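Local coordinates for uncharacterized protein conserved in bacteria (Streptococcus suis, PDB 4FZ4) that probably binds host glycosaminoglycans as the helical attachment domain of a streptococcal surface antigen, at residues F76-K81 and A124-Y129; I86-E91 and E136-I141; N100-E105 and Q143-L148. One frame throughout, in Å; residues are numbered along the deposited sequence.

Interaction 1: residues F76-K81 and A124-Y129; sequences FKYQIK and ATLRDY. With NO3 (nitrate ion), chain D.
Y78 presents one face of its phenol ring to R127, and this ring, with L126 beside it, carries the meeting of 76-81 with 124-129. The methylene CB of R127 lies 3.7 Å from the centroid of the Y78 ring and 19° off its normal, a CH-pi contact carried by aliphatic carbon and not by charge. It is displaced toward the hydroxyl end, so that Y78 CZ is the ring atom nearest to R127 CB, at 3.6 Å. The backbone of 124-129 puts CB over the ring; the first torsion of R127, with CG between the backbone N and the carbonyl carbon (chi1 38°), and the extended chain beyond it then lead the guanidinium away from 76-81. The guanidinium plane is turned 58° from the ring and covers the backbone N of A124 instead. L126 meets the root of the tyrosine side chain, its branch point CG 3.9 Å from Y78 CB, and both leucine methyls also lie near Y78 CB. Elsewhere on 76-81, Q79 NE2 donates a hydrogen bond of 2.7 Å to O1 of a nitrate ion, probably taken up from the crystallisation liquor. In the helical bundle, Y78 also touches V130 and D131 farther along helix 123-152, L126 rests on I118, and F76 and I80 on the helix of Y78 turn to helices 3-23 and 36-55.

Interaction 2: residues I86-E91 and E136-I141; sequences IRQVAE and EAMGRI
The methyl end of M138 reaches across to Q88 and V89 and forms the close part of this contact. Its CE lies 3.6 Å from Q88 CB and 3.7 Å from V89 CG2, so a single methyl touches two consecutive residues of the facing helix. The bend at chi2 (57°) turns the thioether out of an extended course; the M138 and V89 side chains run antiparallel and overlap near their ends, with SD also beside CG2 of the valine. That same CG2 meets I141 CD1 at 3.9 Å, and is thus touched by both the methionine and the isoleucine, from directions about at right angles. Between the short segments the helices run roughly parallel, at 27°, with their axes 11.4 Å apart; at that spacing long side chains bridge the gap, as they do here in an all-helical bundle where helix 66-95 packs along helix 123-152. Y106 of helix 100-110 touches V89 as well, while L92 and Y85 continue the apolar surface around I141 and M138. Toward the more open side the packing gives way to polar groups. Q88, partly exposed, lies across M138, and its amide stays alongside the methionine methyl while bonding to neighbours: NE2 to N84 OD1, and OE1, weakly, to K142 NZ.

Interaction 3: residues N100-E105 and Q143-L148; sequences NTIEEE and QRVAEL
T101 and R144 meet where 100-105 and 143-148 bring their backbones nearest, and their contact is one of carbon on carbon. R144 CG lies 3.4 Å from T101 CB and equally near the methyl CG2, the two side chains being roughly perpendicular. The threonine hydroxyl OG1, at 3.8 Å from R144 CG, only flanks the arginine. A second apolar group sits deeper: the buried I102 puts its terminal methyl CD1 4.2 Å from V145 CG2 and 4.2 Å from L148 CD1. With CG1 set beside the backbone N and the chain then extended (chi2 179°), that methyl is brought against the valine and leucine methyls. Y96, in the loop before helix 100-110, touches all three residues and adds to the cluster.

The ionic part belongs to the arginine. Bends at chi2 and chi3 swing its guanidinium toward the next turn of its own helix, on the C-terminal side, where NH2 makes a salt bridge of 3.2 Å to E147 OE1. The carboxylate oxygen lies close to the guanidinium plane and is approached nearly along its C-O axis; a weaker bond from NE reaches the same oxygen. The remaining nitrogen, NH1, pairs with D99, whose other oxygen accepts a hydrogen bond from the backbone N of I102 at the start of helix 100-110.

With an angle of 164° between the segments, the helices form an antiparallel pair at the partly exposed end of the bundle. R144 works twice in this pair: its methylenes pack on T101, while its charged end, shared between two carboxylates, is probably restrained in its rotation and ties helix 123-152 to the start of helix 100-110.

All three contacts use helix 123-152, which meets helix 66-95 in interactions 1 and 2 and the following helix 100-110 in interaction 3. Interaction 2 is buried and mainly apolar, with a polar glutamine at its edge; interaction 1, nearer the centre of the chain, is nonetheless only partly buried and relies on an aromatic face; interaction 3, whose centre lies about 20 Å from the centre of the chain, is at the surface and adds ionic pairing to its apolar packing. Interactions 2 and 3 touch directly: R140 NE forms a salt bridge of 2.7 Å with E105 OE2, and I141 packs on E105. Interaction 1 stands apart, its nearest atoms about 5 Å from interaction 2.

Interaction 1: residues F76-K81 and A124-Y129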
loop_
_atom_site.group_PDB
_atom_site.type_symbol
_atom_site.label_atom_id
_atom_site.label_comp_id
_atom_site.label_asym_id
_atom_site.label_seq_id
_atom_site.Cartn_x
_atom_site.Cartn_y
_atom_site.Cartn_z
ATOM N N PHE A 76 -3.810 -5.345 -5.162
ATOM C CA PHE A 76 -2.671 -4.492 -5.485
ATOM C C PHE A 76 -2.875 -3.078 -4.947
ATOM O O PHE A 76 -1.970 -2.478 -4.355
ATOM C CB PHE A 76 -2.461 -4.465 -7.002
ATOM C CG PHE A 76 -1.173 -3.818 -7.423
ATOM C CD1 PHE A 76 -0.037 -3.911 -6.623
ATOM C CD2 PHE A 76 -1.094 -3.104 -8.616
ATOM C CE1 PHE A 76 1.155 -3.295 -6.998
ATOM C CE2 PHE A 76 0.089 -2.485 -9.004
ATOM C CZ PHE A 76 1.215 -2.579 -8.193
ATOM N N LYS A 77 -4.075 -2.555 -5.151
ATOM C CA LYS A 77 -4.414 -1.224 -4.689
ATOM C C LYS A 77 -4.113 -1.087 -3.189
ATOM O O LYS A 77 -3.503 -0.110 -2.754
ATOM C CB LYS A 77 -5.888 -0.966 -4.979
ATOM C CG LYS A 77 -6.479 0.235 -4.283
ATOM C CD LYS A 77 -7.983 0.283 -4.496
ATOM C CE LYS A 77 -8.602 1.387 -3.661
ATOM N NZ LYS A 77 -10.085 1.391 -3.750
ATOM N N TYR A 78 -4.523 -2.078 -2.403
ATOM C CA TYR A 78 -4.274 -2.054 -0.968
ATOM C C TYR A 78 -2.800 -2.252 -0.638
ATOM O O TYR A 78 -2.316 -1.753 0.381
ATOM C CB TYR A 78 -5.151 -3.099 -0.272
ATOM C CG TYR A 78 -6.612 -2.710 -0.338
ATOM C CD1 TYR A 78 -7.100 -1.653 0.423
ATOM C CD2 TYR A 78 -7.482 -3.321 -1.249
ATOM C CE1 TYR A 78 -8.414 -1.202 0.280
ATOM C CE2 TYR A 78 -8.803 -2.878 -1.405
ATOM C CZ TYR A 78 -9.259 -1.816 -0.634
ATOM O OH TYR A 78 -10.558 -1.374 -0.761
ATOM N N GLN A 79 -2.082 -2.959 -1.506
ATOM C CA GLN A 79 -0.652 -3.177 -1.300
ATOM C C GLN A 79 0.059 -1.862 -1.580
ATOM O O GLN A 79 1.075 -1.541 -0.957
ATOM C CB GLN A 79 -0.132 -4.271 -2.236
ATOM C CG GLN A 79 -0.757 -5.618 -1.954
ATOM C CD GLN A 79 -0.613 -6.605 -3.087
ATOM O OE1 GLN A 79 -1.064 -7.749 -2.974
ATOM N NE2 GLN A 79 0.006 -6.180 -4.191
ATOM N N ILE A 80 -0.480 -1.098 -2.524
ATOM C CA ILE A 80 0.099 0.203 -2.854
ATOM C C ILE A 80 -0.051 1.137 -1.652
ATOM O O ILE A 80 0.877 1.873 -1.301
ATOM C CB ILE A 80 -0.611 0.843 -4.061
ATOM C CG1 ILE A 80 -0.229 0.082 -5.339
ATOM C CG2 ILE A 80 -0.238 2.331 -4.162
ATOM C CD1 ILE A 80 -1.070 0.457 -6.548
ATOM N N LYS A 81 -1.222 1.101 -1.018
ATOM C CA LYS A 81 -1.465 1.942 0.149
ATOM C C LYS A 81 -0.456 1.653 1.257
ATOM O O LYS A 81 0.125 2.573 1.844
ATOM C CB LYS A 81 -2.885 1.729 0.679
ATOM C CG LYS A 81 -3.838 2.855 0.322
ATOM C CD LYS A 81 -3.276 4.189 0.813
ATOM C CE LYS A 81 -4.112 5.372 0.353
ATOM N NZ LYS A 81 -3.458 6.666 0.724
ATOM N N ALA A 124 -11.243 -9.513 1.197
ATOM C CA ALA A 124 -11.808 -8.747 2.307
ATOM C C ALA A 124 -10.867 -8.656 3.503
ATOM O O ALA A 124 -10.828 -7.641 4.190
ATOM C CB ALA A 124 -13.158 -9.356 2.741
ATOM N N THR A 125 -10.119 -9.722 3.762
ATOM C CA THR A 125 -9.192 -9.720 4.878
ATOM C C THR A 125 -8.186 -8.617 4.640
ATOM O O THR A 125 -7.855 -7.847 5.541
ATOM C CB THR A 125 -8.416 -11.035 4.968
ATOM O OG1 THR A 125 -9.334 -12.132 5.044
ATOM C CG2 THR A 125 -7.520 -11.027 6.190
ATOM N N LEU A 126 -7.704 -8.540 3.405
ATOM C CA LEU A 126 -6.709 -7.536 3.049
ATOM C C LEU A 126 -7.240 -6.116 3.158
ATOM O O LEU A 126 -6.620 -5.274 3.808
ATOM C CB LEU A 126 -6.182 -7.802 1.634
ATOM C CG LEU A 126 -5.285 -6.734 1.010
ATOM C CD1 LEU A 126 -4.146 -6.375 1.946
ATOM C CD2 LEU A 126 -4.773 -7.259 -0.310
ATOM N N ARG A 127 -8.381 -5.835 2.539
ATOM C CA ARG A 127 -8.926 -4.484 2.626
ATOM C C ARG A 127 -9.266 -4.090 4.058
ATOM O O ARG A 127 -9.100 -2.932 4.453
ATOM C CB ARG A 127 -10.164 -4.311 1.728
ATOM C CG ARG A 127 -11.110 -5.496 1.642
ATOM C CD ARG A 127 -12.375 -5.115 0.850
ATOM N NE ARG A 127 -13.120 -6.287 0.378
ATOM C CZ ARG A 127 -12.861 -6.944 -0.752
ATOM N NH1 ARG A 127 -11.872 -6.541 -1.548
ATOM N NH2 ARG A 127 -13.573 -8.019 -1.079
ATOM N N ASP A 128 -9.724 -5.059 4.839
ATOM C CA ASP A 128 -10.085 -4.801 6.228
ATOM C C ASP A 128 -8.904 -4.205 7.006
ATOM O O ASP A 128 -9.005 -3.107 7.568
ATOM C CB ASP A 128 -10.543 -6.104 6.884
ATOM C CG ASP A 128 -11.217 -5.880 8.224
ATOM O OD1 ASP A 128 -10.551 -5.393 9.163
ATOM O OD2 ASP A 128 -12.420 -6.195 8.331
ATOM N N TYR A 129 -7.790 -4.933 7.032
ATOM C CA TYR A 129 -6.598 -4.480 7.743
ATOM C C TYR A 129 -6.111 -3.132 7.244
ATOM O O TYR A 129 -5.658 -2.305 8.027
ATOM C CB TYR A 129 -5.449 -5.486 7.602
ATOM C CG TYR A 129 -4.097 -4.868 7.909
ATOM C CD1 TYR A 129 -3.684 -4.647 9.227
ATOM C CD2 TYR A 129 -3.253 -4.457 6.876
ATOM C CE1 TYR A 129 -2.459 -4.024 9.507
ATOM C CE2 TYR A 129 -2.039 -3.841 7.137
ATOM C CZ TYR A 129 -1.643 -3.622 8.456
ATOM O OH TYR A 129 -0.446 -2.978 8.706
HETATM N N NO3 D . -0.531 -7.934 -6.843
HETATM O O1 NO3 D . 0.711 -7.347 -6.479
HETATM O O2 NO3 D . -1.130 -7.623 -8.096
HETATM O O3 NO3 D . -1.168 -8.850 -5.958
#

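Interaction 2: residues I86-E91 and E136-I141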
loop_
_atom_site.group_PDB
_atom_site.type_symbol
_atom_site.label_atom_id
_atom_site.label_comp_id
_atom_site.label_asym_id
_atom_site.label_seq_id
_atom_site.Cartn_x
_atom_site.Cartn_y
_atom_site.Cartn_z
ATOM N N ILE A 86 3.930 3.192 4.718
ATOM C CA ILE A 86 5.256 2.948 5.257
ATOM C C ILE A 86 6.295 3.966 4.773
ATOM O O ILE A 86 7.153 4.393 5.556
ATOM C CB ILE A 86 5.711 1.497 4.976
ATOM C CG1 ILE A 86 4.778 0.535 5.722
ATOM C CG2 ILE A 86 7.139 1.272 5.499
ATOM C CD1 ILE A 86 5.106 -0.931 5.511
ATOM N N ARG A 87 6.221 4.369 3.505
ATOM C CA ARG A 87 7.153 5.370 3.011
ATOM C C ARG A 87 6.969 6.651 3.804
ATOM O O ARG A 87 7.941 7.340 4.094
ATOM C CB ARG A 87 6.934 5.669 1.523
ATOM C CG ARG A 87 7.632 4.682 0.594
ATOM C CD ARG A 87 7.576 5.126 -0.859
ATOM N NE ARG A 87 7.685 3.979 -1.752
ATOM C CZ ARG A 87 7.746 4.055 -3.077
ATOM N NH1 ARG A 87 7.715 5.237 -3.681
ATOM N NH2 ARG A 87 7.816 2.944 -3.800
ATOM N N GLN A 88 5.723 6.966 4.163
ATOM C CA GLN A 88 5.438 8.186 4.928
ATOM C C GLN A 88 5.989 8.130 6.350
ATOM O O GLN A 88 6.624 9.071 6.808
ATOM C CB GLN A 88 3.929 8.457 4.969
ATOM C CG GLN A 88 3.326 8.911 3.622
ATOM C CD GLN A 88 1.806 9.057 3.700
ATOM O OE1 GLN A 88 1.287 9.868 4.467
ATOM N NE2 GLN A 88 1.090 8.259 2.918
ATOM N N VAL A 89 5.753 7.024 7.047
ATOM C CA VAL A 89 6.247 6.875 8.412
ATOM C C VAL A 89 7.775 6.896 8.425
ATOM O O VAL A 89 8.386 7.516 9.292
ATOM C CB VAL A 89 5.768 5.564 9.031
ATOM C CG1 VAL A 89 6.290 5.441 10.452
ATOM C CG2 VAL A 89 4.254 5.513 9.004
ATOM N N ALA A 90 8.396 6.222 7.463
ATOM C CA ALA A 90 9.854 6.206 7.391
ATOM C C ALA A 90 10.332 7.647 7.400
ATOM O O ALA A 90 11.229 8.013 8.158
ATOM C CB ALA A 90 10.314 5.527 6.118
ATOM N N GLU A 91 9.710 8.468 6.556
ATOM C CA GLU A 91 10.068 9.877 6.448
ATOM C C GLU A 91 9.801 10.606 7.756
ATOM O O GLU A 91 10.641 11.378 8.230
ATOM C CB GLU A 91 9.280 10.544 5.315
ATOM C CG GLU A 91 9.978 11.761 4.737
ATOM C CD GLU A 91 11.205 11.395 3.910
ATOM O OE1 GLU A 91 11.888 10.402 4.244
ATOM O OE2 GLU A 91 11.496 12.107 2.929
ATOM N N GLU A 136 -6.168 3.645 10.488
ATOM C CA GLU A 136 -6.393 4.225 11.804
ATOM C C GLU A 136 -5.059 4.689 12.383
ATOM O O GLU A 136 -4.910 5.840 12.773
ATOM C CB GLU A 136 -7.000 3.187 12.754
ATOM C CG GLU A 136 -8.268 2.510 12.257
ATOM C CD GLU A 136 -9.513 3.318 12.523
ATOM O OE1 GLU A 136 -9.440 4.560 12.437
ATOM O OE2 GLU A 136 -10.567 2.705 12.805
ATOM N N ALA A 137 -4.091 3.777 12.429
ATOM C CA ALA A 137 -2.777 4.079 12.986
ATOM C C ALA A 137 -2.085 5.200 12.220
ATOM O O ALA A 137 -1.349 6.000 12.800
ATOM C CB ALA A 137 -1.917 2.824 12.986
ATOM N N MET A 138 -2.324 5.255 10.917
ATOM C CA MET A 138 -1.730 6.286 10.086
ATOM C C MET A 138 -2.310 7.637 10.514
ATOM O O MET A 138 -1.598 8.642 10.599
ATOM C CB MET A 138 -2.059 6.015 8.622
ATOM C CG MET A 138 -1.071 6.617 7.656
ATOM S SD MET A 138 0.600 6.028 7.979
ATOM C CE MET A 138 1.513 7.403 7.383
ATOM N N GLY A 139 -3.613 7.648 10.793
ATOM C CA GLY A 139 -4.265 8.870 11.224
ATOM C C GLY A 139 -3.729 9.362 12.556
ATOM O O GLY A 139 -3.444 10.546 12.732
ATOM N N ARG A 140 -3.581 8.453 13.507
ATOM C CA ARG A 140 -3.078 8.832 14.816
ATOM C C ARG A 140 -1.649 9.343 14.684
ATOM O O ARG A 140 -1.274 10.339 15.293
ATOM C CB ARG A 140 -3.153 7.640 15.773
ATOM C CG ARG A 140 -4.604 7.216 16.080
ATOM C CD ARG A 140 -4.672 6.252 17.274
ATOM N NE ARG A 140 -4.039 4.968 16.977
ATOM C CZ ARG A 140 -4.659 3.942 16.394
ATOM N NH1 ARG A 140 -5.937 4.036 16.053
ATOM N NH2 ARG A 140 -3.988 2.825 16.132
ATOM N N ILE A 141 -0.853 8.666 13.871
ATOM C CA ILE A 141 0.516 9.098 13.668
ATOM C C ILE A 141 0.512 10.544 13.163
ATOM O O ILE A 141 1.304 11.374 13.614
ATOM C CB ILE A 141 1.230 8.181 12.655
ATOM C CG1 ILE A 141 1.581 6.859 13.330
ATOM C CG2 ILE A 141 2.467 8.863 12.094
ATOM C CD1 ILE A 141 2.448 5.946 12.484
#

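Interaction 3: residues N100-E105 and Q143-L148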
loop_
_atom_site.group_PDB
_atom_site.type_symbol
_atom_site.label_atom_id
_atom_site.label_comp_id
_atom_site.label_asym_id
_atom_site.label_seq_id
_atom_site.Cartn_x
_atom_site.Cartn_y
_atom_site.Cartn_z
ATOM N N ASN A 100 8.073 8.430 20.794
ATOM C CA ASN A 100 7.448 7.152 21.076
ATOM C C ASN A 100 6.198 6.847 20.270
ATOM O O ASN A 100 6.142 5.834 19.574
ATOM C CB ASN A 100 7.148 7.043 22.571
ATOM C CG ASN A 100 8.396 6.756 23.393
ATOM O OD1 ASN A 100 8.355 6.738 24.623
ATOM N ND2 ASN A 100 9.513 6.524 22.712
ATOM N N THR A 101 5.199 7.718 20.359
ATOM C CA THR A 101 3.947 7.515 19.644
ATOM C C THR A 101 4.133 6.994 18.208
ATOM O O THR A 101 3.540 5.982 17.829
ATOM C CB THR A 101 3.139 8.809 19.625
ATOM O OG1 THR A 101 3.103 9.351 20.954
ATOM C CG2 THR A 101 1.710 8.543 19.145
ATOM N N ILE A 102 4.974 7.662 17.423
ATOM C CA ILE A 102 5.213 7.241 16.043
ATOM C C ILE A 102 5.802 5.832 15.975
ATOM O O ILE A 102 5.344 4.987 15.194
ATOM C CB ILE A 102 6.176 8.205 15.309
ATOM C CG1 ILE A 102 5.622 9.634 15.339
ATOM C CG2 ILE A 102 6.361 7.743 13.865
ATOM C CD1 ILE A 102 6.522 10.662 14.658
ATOM N N GLU A 103 6.819 5.585 16.797
ATOM C CA GLU A 103 7.476 4.285 16.827
ATOM C C GLU A 103 6.499 3.196 17.263
ATOM O O GLU A 103 6.496 2.099 16.712
ATOM C CB GLU A 103 8.659 4.312 17.795
ATOM C CG GLU A 103 9.520 5.574 17.740
ATOM C CD GLU A 103 10.056 5.884 16.350
ATOM O OE1 GLU A 103 10.580 4.956 15.697
ATOM O OE2 GLU A 103 9.964 7.060 15.920
ATOM N N GLU A 104 5.662 3.518 18.243
ATOM C CA GLU A 104 4.686 2.574 18.781
ATOM C C GLU A 104 3.551 2.232 17.819
ATOM O O GLU A 104 3.204 1.056 17.664
ATOM C CB GLU A 104 4.095 3.126 20.081
ATOM C CG GLU A 104 5.125 3.380 21.169
ATOM C CD GLU A 104 4.608 4.298 22.260
ATOM O OE1 GLU A 104 5.343 4.517 23.248
ATOM O OE2 GLU A 104 3.473 4.806 22.126
ATOM N N GLU A 105 2.959 3.251 17.191
ATOM C CA GLU A 105 1.865 3.017 16.252
ATOM C C GLU A 105 2.423 2.188 15.097
ATOM O O GLU A 105 1.848 1.177 14.700
ATOM C CB GLU A 105 1.307 4.348 15.730
ATOM C CG GLU A 105 0.635 5.222 16.791
ATOM C CD GLU A 105 -0.791 4.811 17.103
ATOM O OE1 GLU A 105 -1.206 3.708 16.691
ATOM O OE2 GLU A 105 -1.500 5.594 17.772
ATOM N N GLN A 143 -1.715 12.854 13.690
ATOM C CA GLN A 143 -2.127 13.805 14.713
ATOM C C GLN A 143 -0.873 14.156 15.503
ATOM O O GLN A 143 -0.657 15.307 15.857
ATOM C CB GLN A 143 -3.149 13.189 15.658
ATOM C CG GLN A 143 -4.517 13.015 15.059
ATOM C CD GLN A 143 -5.605 13.069 16.114
ATOM O OE1 GLN A 143 -5.455 12.515 17.207
ATOM N NE2 GLN A 143 -6.713 13.733 15.791
ATOM N N ARG A 144 -0.049 13.144 15.773
ATOM C CA ARG A 144 1.196 13.331 16.515
ATOM C C ARG A 144 2.032 14.374 15.793
ATOM O O ARG A 144 2.340 15.438 16.330
ATOM C CB ARG A 144 1.973 12.014 16.566
ATOM C CG ARG A 144 2.512 11.634 17.928
ATOM C CD ARG A 144 3.527 12.621 18.475
ATOM N NE ARG A 144 2.929 13.560 19.416
ATOM C CZ ARG A 144 3.622 14.258 20.309
ATOM N NH1 ARG A 144 4.939 14.118 20.381
ATOM N NH2 ARG A 144 3.000 15.093 21.131
ATOM N N VAL A 145 2.403 14.041 14.565
ATOM C CA VAL A 145 3.193 14.918 13.717
ATOM C C VAL A 145 2.664 16.356 13.692
ATOM O O VAL A 145 3.433 17.312 13.765
ATOM C CB VAL A 145 3.214 14.377 12.277
ATOM C CG1 VAL A 145 3.805 15.409 11.344
ATOM C CG2 VAL A 145 4.018 13.089 12.231
ATOM N N ALA A 146 1.349 16.503 13.582
ATOM C CA ALA A 146 0.742 17.823 13.545
ATOM C C ALA A 146 1.130 18.581 14.805
ATOM O O ALA A 146 1.598 19.719 14.739
ATOM C CB ALA A 146 -0.780 17.708 13.437
ATOM N N GLU A 147 0.933 17.938 15.951
ATOM C CA GLU A 147 1.269 18.541 17.237
ATOM C C GLU A 147 2.762 18.823 17.264
ATOM O O GLU A 147 3.195 19.883 17.702
ATOM C CB GLU A 147 0.905 17.587 18.372
ATOM C CG GLU A 147 -0.436 16.916 18.173
ATOM C CD GLU A 147 -0.841 16.024 19.329
ATOM O OE1 GLU A 147 0.050 15.375 19.927
ATOM O OE2 GLU A 147 -2.059 15.964 19.621
ATOM N N LEU A 148 3.545 17.864 16.786
ATOM C CA LEU A 148 4.996 18.015 16.754
ATOM C C LEU A 148 5.441 19.190 15.899
ATOM O O LEU A 148 6.374 19.904 16.258
ATOM C CB LEU A 148 5.640 16.742 16.230
ATOM C CG LEU A 148 5.791 15.666 17.292
ATOM C CD1 LEU A 148 6.194 14.329 16.655
ATOM C CD2 LEU A 148 6.825 16.134 18.288
#